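PDB 5YL0: capsid protein from Penaeus vannamei nodavirus, which probably forms the protective shell of the virus, this all-beta domain being consistent with a protruding domain on the outside of the particle. Local coordinates for residues 23-28 and 96-101; 56-61 and 100-105; 9-14 and 31-36. All coordinates share one frame; numbering follows the deposited sequence.

Interaction 1: 23-28 and 96-101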
loop_
_atom_site.group_PDB
_atom_site.type_symbol
_atom_site.label_atom_id
_atom_site.label_comp_id
_atom_site.label_asym_id
_atom_site.label_seq_id
_atom_site.Cartn_x
_atom_site.Cartn_y
_atom_site.Cartn_z
ATOM N N GLY B 23 -20.574 -9.244 -0.052
ATOM C CA GLY B 23 -20.281 -9.905 -1.269
ATOM C C GLY B 23 -20.867 -9.244 -2.522
ATOM O O GLY B 23 -20.654 -9.761 -3.640
ATOM N N VAL B 24 -21.559 -8.106 -2.408
ATOM C CA VAL B 24 -22.185 -7.484 -3.506
ATOM C C VAL B 24 -21.482 -6.187 -3.799
ATOM O O VAL B 24 -21.464 -5.264 -2.992
ATOM C CB VAL B 24 -23.683 -7.230 -3.223
ATOM C CG1 VAL B 24 -24.321 -6.410 -4.360
ATOM C CG2 VAL B 24 -24.407 -8.563 -3.002
ATOM N N ALA B 25 -20.893 -6.125 -4.958
ATOM C CA ALA B 25 -20.123 -4.915 -5.308
ATOM C C ALA B 25 -20.937 -3.672 -5.426
ATOM O O ALA B 25 -22.114 -3.784 -5.838
ATOM C CB ALA B 25 -19.434 -5.122 -6.645
ATOM N N GLU B 26 -20.375 -2.529 -5.113
ATOM C CA GLU B 26 -20.940 -1.207 -5.349
ATOM C C GLU B 26 -19.955 -0.435 -6.132
ATOM O O GLU B 26 -18.683 -0.607 -5.970
ATOM C CB GLU B 26 -21.316 -0.490 -4.079
ATOM C CG GLU B 26 -22.486 -1.127 -3.411
ATOM C CD GLU B 26 -22.758 -0.482 -2.062
ATOM O OE1 GLU B 26 -22.352 0.703 -1.815
ATOM O OE2 GLU B 26 -23.410 -1.165 -1.278
ATOM N N ILE B 27 -20.406 0.553 -6.869
ATOM C CA ILE B 27 -19.554 1.465 -7.620
ATOM C C ILE B 27 -19.111 2.591 -6.826
ATOM O O ILE B 27 -19.945 3.321 -6.229
ATOM C CB ILE B 27 -20.324 2.022 -8.854
ATOM C CG1 ILE B 27 -20.761 0.855 -9.732
ATOM C CG2 ILE B 27 -19.481 3.009 -9.606
ATOM C CD1 ILE B 27 -19.598 -0.056 -10.111
ATOM N N GLN B 28 -17.828 2.869 -6.768
ATOM C CA GLN B 28 -17.255 4.058 -6.214
ATOM C C GLN B 28 -16.804 4.919 -7.335
ATOM O O GLN B 28 -15.999 4.478 -8.179
ATOM C CB GLN B 28 -16.110 3.720 -5.283
ATOM C CG GLN B 28 -15.321 4.930 -4.806
ATOM C CD GLN B 28 -14.426 4.700 -3.640
ATOM O OE1 GLN B 28 -14.286 3.535 -3.171
ATOM N NE2 GLN B 28 -13.745 5.718 -3.225
ATOM N N ASP B 96 -14.658 5.128 -12.335
ATOM C CA ASP B 96 -15.423 4.273 -11.456
ATOM C C ASP B 96 -14.620 2.994 -11.096
ATOM O O ASP B 96 -13.931 2.348 -11.948
ATOM C CB ASP B 96 -16.667 3.795 -12.207
ATOM C CG ASP B 96 -17.743 4.834 -12.339
ATOM O OD1 ASP B 96 -17.667 5.935 -11.778
ATOM O OD2 ASP B 96 -18.717 4.500 -13.095
ATOM N N LEU B 97 -14.758 2.611 -9.860
ATOM C CA LEU B 97 -14.284 1.341 -9.297
ATOM C C LEU B 97 -15.440 0.464 -8.878
ATOM O O LEU B 97 -16.501 0.974 -8.483
ATOM C CB LEU B 97 -13.406 1.578 -8.058
ATOM C CG LEU B 97 -12.221 2.539 -8.259
ATOM C CD1 LEU B 97 -11.485 2.736 -6.921
ATOM C CD2 LEU B 97 -11.348 2.139 -9.424
ATOM N N SER B 98 -15.251 -0.828 -8.867
ATOM C CA SER B 98 -16.189 -1.792 -8.279
ATOM C C SER B 98 -15.551 -2.303 -6.986
ATOM O O SER B 98 -14.437 -2.922 -7.014
ATOM C CB SER B 98 -16.401 -2.906 -9.227
ATOM O OG SER B 98 -17.396 -3.825 -8.782
ATOM N N VAL B 99 -16.241 -2.122 -5.853
ATOM C CA VAL B 99 -15.626 -2.420 -4.506
ATOM C C VAL B 99 -16.510 -3.432 -3.824
ATOM O O VAL B 99 -17.770 -3.252 -3.771
ATOM C CB VAL B 99 -15.610 -1.115 -3.697
ATOM C CG1 VAL B 99 -14.976 -1.465 -2.314
ATOM C CG2 VAL B 99 -14.775 -0.050 -4.384
ATOM N N VAL B 100 -15.937 -4.506 -3.319
ATOM C CA VAL B 100 -16.690 -5.591 -2.667
ATOM C C VAL B 100 -16.078 -5.856 -1.300
ATOM O O VAL B 100 -14.814 -6.012 -1.189
ATOM C CB VAL B 100 -16.566 -6.889 -3.466
ATOM C CG1 VAL B 100 -17.270 -8.033 -2.743
ATOM C CG2 VAL B 100 -16.968 -6.884 -4.926
ATOM N N LEU B 101 -16.943 -5.894 -0.306
ATOM C CA LEU B 101 -16.530 -6.310 1.051
ATOM C C LEU B 101 -17.103 -7.665 1.287
ATOM O O LEU B 101 -18.370 -7.850 1.125
ATOM C CB LEU B 101 -17.201 -5.377 2.088
ATOM C CG LEU B 101 -16.386 -4.271 2.718
ATOM C CD1 LEU B 101 -17.333 -3.596 3.746
ATOM C CD2 LEU B 101 -15.170 -4.861 3.450
HETATM O O HOH W 1 -19.722 -5.713 -0.787
#
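An antiparallel strand pair at one end of the sheet joins 23-28 to 96-101, with paired backbone bonds between Glu26 and Val99 and between Gln28 and Leu97. The straightest of these runs from Leu97 N to Gln28 O (2.8 Å, 175° at the hydrogen), and its donor lies in the carbonyl plane. Toward 23-25 the regular pairing ends and the chain is loop. There a water accepts from Leu101 N and lies 2.8 Å from Val24 O, linking the two segments, and direct bonding resumes with Gly23 N to Leu101 O at 2.9 Å. Ala25 CB touches both Ser98 OG (3.2 Å) and Val100 CG2, the latter at a tight 3.5 Å. On the face of Ile27 and Ser98, Ile27 has CG1 beside the backbone N (chi1 -59°), which leaves CG2 anti to N, 3.7 Å from Asp96 CG; Asp96 OD1 bonds to Thr29 OG1. On the face of Gln28, Leu97 and Val99, the extended Gln28 chain crosses Val99 obliquely, OE1 standing 3.8 Å from CG2, while its amide bonds to Asn15 O and Ile17 N. Strand 95-101 lies between edge strand 26-30 and strand 58-63, bonded to the latter through Ser98-Thr62 and Val100-Ser60; Phe112 of strand 111-117 packs against Gln28 and Leu97.

Interaction 2: 56-61 and 100-105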
loop_
_atom_site.group_PDB
_atom_site.type_symbol
_atom_site.label_atom_id
_atom_site.label_comp_id
_atom_site.label_asym_id
_atom_site.label_seq_id
_atom_site.Cartn_x
_atom_site.Cartn_y
_atom_site.Cartn_z
ATOM N N ILE B 56 -14.196 -11.015 9.420
ATOM C CA ILE B 56 -12.943 -10.590 8.836
ATOM C C ILE B 56 -13.209 -9.518 7.817
ATOM O O ILE B 56 -14.032 -9.670 6.931
ATOM C CB ILE B 56 -12.197 -11.771 8.182
ATOM C CG1 ILE B 56 -12.015 -12.902 9.232
ATOM C CG2 ILE B 56 -10.861 -11.354 7.614
ATOM C CD1 ILE B 56 -11.460 -14.133 8.677
ATOM N N TYR B 57 -12.441 -8.412 7.890
ATOM C CA TYR B 57 -12.464 -7.368 6.897
ATOM C C TYR B 57 -11.748 -7.885 5.668
ATOM O O TYR B 57 -10.501 -8.152 5.712
ATOM C CB TYR B 57 -11.761 -6.090 7.455
ATOM C CG TYR B 57 -11.831 -4.912 6.481
ATOM C CD1 TYR B 57 -10.942 -4.803 5.403
ATOM C CD2 TYR B 57 -12.846 -3.958 6.583
ATOM C CE1 TYR B 57 -10.993 -3.776 4.525
ATOM C CE2 TYR B 57 -12.902 -2.910 5.698
ATOM C CZ TYR B 57 -11.997 -2.838 4.627
ATOM O OH TYR B 57 -12.045 -1.792 3.691
ATOM N N ILE B 58 -12.398 -7.991 4.546
ATOM C CA ILE B 58 -11.805 -8.404 3.258
ATOM C C ILE B 58 -12.394 -7.535 2.179
ATOM O O ILE B 58 -13.637 -7.551 1.932
ATOM C CB ILE B 58 -12.076 -9.903 2.905
ATOM C CG1 ILE B 58 -11.665 -10.810 4.074
ATOM C CG2 ILE B 58 -11.369 -10.245 1.606
ATOM C CD1 ILE B 58 -12.008 -12.271 3.789
ATOM N N LEU B 59 -11.603 -6.687 1.560
ATOM C CA LEU B 59 -11.997 -5.798 0.491
ATOM C C LEU B 59 -11.302 -6.232 -0.778
ATOM O O LEU B 59 -10.096 -6.626 -0.778
ATOM C CB LEU B 59 -11.614 -4.347 0.843
ATOM C CG LEU B 59 -11.868 -3.316 -0.243
ATOM C CD1 LEU B 59 -12.316 -1.974 0.273
ATOM C CD2 LEU B 59 -10.663 -3.098 -1.169
ATOM N N SER B 60 -11.980 -6.155 -1.894
ATOM C CA SER B 60 -11.434 -6.288 -3.223
ATOM C C SER B 60 -11.922 -5.133 -4.060
ATOM O O SER B 60 -13.169 -4.822 -4.012
ATOM C CB SER B 60 -11.789 -7.644 -3.841
ATOM O OG SER B 60 -11.128 -7.849 -5.051
ATOM N N ALA B 61 -11.086 -4.522 -4.848
ATOM C CA ALA B 61 -11.513 -3.410 -5.711
ATOM C C ALA B 61 -10.841 -3.584 -7.046
ATOM O O ALA B 61 -9.604 -3.954 -7.190
ATOM C CB ALA B 61 -11.112 -2.067 -5.115
ATOM N N VAL B 100 -15.937 -4.506 -3.319
ATOM C CA VAL B 100 -16.690 -5.591 -2.667
ATOM C C VAL B 100 -16.078 -5.856 -1.300
ATOM O O VAL B 100 -14.814 -6.012 -1.189
ATOM C CB VAL B 100 -16.566 -6.889 -3.466
ATOM C CG1 VAL B 100 -17.270 -8.033 -2.743
ATOM C CG2 VAL B 100 -16.968 -6.884 -4.926
ATOM N N LEU B 101 -16.943 -5.894 -0.306
ATOM C CA LEU B 101 -16.530 -6.310 1.051
ATOM C C LEU B 101 -17.103 -7.665 1.287
ATOM O O LEU B 101 -18.370 -7.850 1.125
ATOM C CB LEU B 101 -17.201 -5.377 2.088
ATOM C CG LEU B 101 -16.386 -4.271 2.718
ATOM C CD1 LEU B 101 -17.333 -3.596 3.746
ATOM C CD2 LEU B 101 -15.170 -4.861 3.450
ATOM N N THR B 102 -16.336 -8.649 1.664
ATOM C CA THR B 102 -16.851 -9.964 1.884
ATOM C C THR B 102 -17.845 -10.048 3.004
ATOM O O THR B 102 -18.887 -10.782 2.826
ATOM C CB THR B 102 -15.692 -10.914 2.086
ATOM O OG1 THR B 102 -14.827 -10.820 0.973
ATOM C CG2 THR B 102 -16.159 -12.393 2.281
ATOM N N THR B 103 -17.672 -9.364 4.034
ATOM C CA THR B 103 -18.594 -9.240 5.157
ATOM C C THR B 103 -18.840 -7.756 5.359
ATOM O O THR B 103 -17.935 -7.002 5.810
ATOM C CB THR B 103 -17.979 -9.903 6.414
ATOM O OG1 THR B 103 -17.745 -11.299 6.161
ATOM C CG2 THR B 103 -18.852 -9.791 7.639
ATOM N N ALA B 104 -20.063 -7.310 5.076
ATOM C CA ALA B 104 -20.341 -5.868 5.035
ATOM C C ALA B 104 -20.515 -5.211 6.346
ATOM O O ALA B 104 -20.445 -3.980 6.421
ATOM C CB ALA B 104 -21.547 -5.548 4.134
ATOM N N SER B 105 -20.602 -5.961 7.434
ATOM C CA SER B 105 -20.686 -5.421 8.766
ATOM C C SER B 105 -19.329 -4.904 9.320
ATOM O O SER B 105 -19.245 -4.378 10.358
ATOM C CB SER B 105 -21.303 -6.391 9.727
ATOM O OG SER B 105 -20.583 -7.614 9.665
HETATM O O HOH W 2 -15.368 -7.990 5.122
HETATM O O HOH W 3 -15.221 -11.591 5.322
#
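Leu101 CD2 lies over one face of the Tyr57 ring, offset toward the rim by CE2, in a CH-pi contact 4.0 Å from the ring centroid and 21° off its normal. The two side chains meet at about a right angle. Tyr57 starts out away from the facing segment, yet its ring comes back beneath the leucine methyl. Beside it the backbones pair antiparallel: Ser60 and Val100 exchange two bonds of 2.9 Å, N to O each way, and Thr102 N donates to Ile58 O at 2.9 Å, within the carbonyl plane. Thr102 OG1, placed beside its own backbone N (chi1 -56°), rests 3.5 Å from Ile58 CB. Past Thr102 the chains diverge and water takes over. One molecule donates to Ile56 O and accepts from both Ile58 N and Thr103 N; a second donates to Ile56 O and is hydrogen-bonded to Thr103 OG1 at 2.7 Å. Farther out, Tyr57 OH bonds to Thr110 OG1 and the ring meets that of Phe50, consistent with a fixed ring orientation under Leu101. The contact thus passes from direct to solvent-mediated pairing where strand 95-101 ends and 102-105 continues as loop, with the CH-pi contact of buried Tyr57 and Leu101 on one side.

Interaction 3: 9-14 and 31-36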
loop_
_atom_site.group_PDB
_atom_site.type_symbol
_atom_site.label_atom_id
_atom_site.label_comp_id
_atom_site.label_asym_id
_atom_site.label_seq_id
_atom_site.Cartn_x
_atom_site.Cartn_y
_atom_site.Cartn_z
ATOM N N ARG B 9 3.947 11.433 -8.508
ATOM C CA ARG B 9 3.550 12.038 -7.305
ATOM C C ARG B 9 2.195 11.478 -6.854
ATOM O O ARG B 9 1.436 10.989 -7.685
ATOM C CB ARG B 9 3.403 13.545 -7.475
ATOM C CG ARG B 9 2.424 14.015 -8.508
ATOM C CD ARG B 9 2.409 15.562 -8.608
ATOM N NE ARG B 9 2.416 16.185 -7.286
ATOM C CZ ARG B 9 1.431 16.548 -6.429
ATOM N NH1 ARG B 9 0.094 16.553 -6.731
ATOM N NH2 ARG B 9 1.820 16.967 -5.205
ATOM N N VAL B 10 1.896 11.634 -5.605
ATOM C CA VAL B 10 0.545 11.354 -5.103
ATOM C C VAL B 10 -0.343 12.595 -5.280
ATOM O O VAL B 10 -0.090 13.648 -4.687
ATOM C CB VAL B 10 0.582 10.925 -3.646
ATOM C CG1 VAL B 10 -0.820 10.744 -3.115
ATOM C CG2 VAL B 10 1.289 9.563 -3.561
ATOM N N ASP B 11 -1.329 12.489 -6.098
ATOM C CA ASP B 11 -2.279 13.556 -6.298
ATOM C C ASP B 11 -3.177 13.757 -5.133
ATOM O O ASP B 11 -3.351 14.909 -4.675
ATOM C CB ASP B 11 -3.030 13.301 -7.550
ATOM C CG ASP B 11 -3.885 14.479 -7.961
ATOM O OD1 ASP B 11 -3.275 15.452 -8.484
ATOM O OD2 ASP B 11 -5.115 14.479 -7.651
ATOM N N LYS B 12 -3.765 12.674 -4.596
ATOM C CA LYS B 12 -4.590 12.760 -3.419
ATOM C C LYS B 12 -4.879 11.365 -2.913
ATOM O O LYS B 12 -4.644 10.352 -3.643
ATOM C CB LYS B 12 -5.900 13.494 -3.629
ATOM C CG LYS B 12 -6.776 12.867 -4.654
ATOM C CD LYS B 12 -8.168 13.489 -4.582
ATOM C CE LYS B 12 -9.138 13.028 -5.630
ATOM N NZ LYS B 12 -10.403 13.901 -5.678
ATOM N N ALA B 13 -5.334 11.289 -1.735
ATOM C CA ALA B 13 -5.697 10.076 -1.043
ATOM C C ALA B 13 -7.215 10.038 -0.923
ATOM O O ALA B 13 -7.854 11.076 -0.618
ATOM C CB ALA B 13 -5.137 10.061 0.315
ATOM N N VAL B 14 -7.827 8.876 -1.093
ATOM C CA VAL B 14 -9.304 8.726 -1.032
ATOM C C VAL B 14 -9.611 7.481 -0.251
ATOM O O VAL B 14 -8.920 6.460 -0.472
ATOM C CB VAL B 14 -9.932 8.627 -2.454
ATOM C CG1 VAL B 14 -11.421 8.439 -2.474
ATOM C CG2 VAL B 14 -9.555 9.838 -3.302
ATOM N N THR B 31 -13.668 11.611 -8.468
ATOM C CA THR B 31 -13.822 12.816 -9.269
ATOM C C THR B 31 -12.714 13.772 -8.952
ATOM O O THR B 31 -11.926 13.606 -8.045
ATOM C CB THR B 31 -15.189 13.528 -8.992
ATOM O OG1 THR B 31 -15.151 14.162 -7.703
ATOM C CG2 THR B 31 -16.322 12.581 -9.071
ATOM N N GLY B 32 -12.672 14.848 -9.725
ATOM C CA GLY B 32 -11.791 15.942 -9.415
ATOM C C GLY B 32 -10.403 15.788 -9.930
ATOM O O GLY B 32 -9.498 16.524 -9.514
ATOM N N LEU B 33 -10.188 14.892 -10.872
ATOM C CA LEU B 33 -8.856 14.640 -11.433
ATOM C C LEU B 33 -8.729 15.241 -12.830
ATOM O O LEU B 33 -9.629 15.893 -13.340
ATOM C CB LEU B 33 -8.698 13.090 -11.506
ATOM C CG LEU B 33 -8.595 12.444 -10.154
ATOM C CD1 LEU B 33 -8.529 10.936 -10.331
ATOM C CD2 LEU B 33 -7.372 12.850 -9.346
ATOM N N SER B 34 -7.605 15.078 -13.475
ATOM C CA SER B 34 -7.472 15.652 -14.802
ATOM C C SER B 34 -8.220 14.856 -15.759
ATOM O O SER B 34 -8.189 13.600 -15.693
ATOM C CB SER B 34 -5.987 15.670 -15.226
ATOM O OG SER B 34 -5.338 16.568 -14.404
ATOM N N PRO B 35 -8.863 15.475 -16.763
ATOM C CA PRO B 35 -9.475 14.719 -17.784
ATOM C C PRO B 35 -8.550 13.772 -18.555
ATOM O O PRO B 35 -7.398 14.163 -18.843
ATOM C CB PRO B 35 -10.013 15.787 -18.755
ATOM C CG PRO B 35 -10.333 16.882 -17.879
ATOM C CD PRO B 35 -9.133 16.926 -16.950
ATOM N N SER B 36 -9.045 12.698 -18.986
ATOM C CA SER B 36 -8.348 11.830 -19.910
ATOM C C SER B 36 -6.884 11.553 -19.566
ATOM O O SER B 36 -5.984 11.654 -20.422
ATOM C CB SER B 36 -8.419 12.371 -21.367
ATOM O OG SER B 36 -9.816 12.561 -21.689
HETATM O O HOH W 4 -9.117 16.328 -6.740
#
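Lys12 and Thr31 make the one direct hydrogen bond between strand segment 9-14 and loop segment 31-36. The ammonium NZ donates to Thr31 O at 2.8 Å, and it approaches nearly along the C=O axis, with a C=O...N angle of 164°. The lysine gets there with its CG lodged between the backbone N and the carbonyl carbon (chi1 60°) and every later torsion extended, which carries NZ across to a loop whose backbone stays well apart from the strand: the nearest CA atoms, those of Asp11 and Leu33, are 8.4 Å from each other. A water provides the second polar link, accepting from Lys12 NZ at 2.9 Å and donating to Gly32 O at 2.8 Å. One ammonium group is thereby tied to two successive loop carbonyls, one directly and one through solvent. The positive phi of Gly32 (85°) turns the chain between them.

Van der Waals contact centres on Leu33. Its CD2 methyl lies against the carboxylate oxygen OD2 of Asp11 at 3.3 Å, the two side chains sliding past each other in opposite directions, and 4.1 Å from the Lys12 CE methylene, where the leucine and lysine side chains cross at a slant.

Within the strand, Asp11 OD1 lies in the plane of the Arg9 guanidinium, at its edge, in a long salt bridge (4.0 Å from NH1).

Strand 8-15 is an outermost strand of the sheet, its backbone bonded to strand 111-117, and Val10 packs on Phe84 of the second subunit. The loop bridges strands 26-30 and 38-48 and is tied down by Leu33 to Gly93 and by Ser34 to Tyr39 and Thr89.

How the interactions relate
Interactions 1 and 2 are consecutive steps across one antiparallel sheet: strand 95-101 is common to both, pairing with 26-30 on one edge and with 58-63 on the other. Their centres are 10 Å apart, they share Val100 and Leu101, and Val99 CG1 packs on Leu59 CD1 at 3.7 Å. Interaction 3 involves the strand at the other end of the sheet order, 8-15, and the loop that follows 26-30. It lies about 19 Å from interaction 1, centre to centre, but still touches it where Gln28 NE2 meets Val14 CG1 at 3.7 Å, so that side chains of the two outermost strands meet. Interaction 2 is about 24 Å from interaction 3, centre to centre, across the chain's centre.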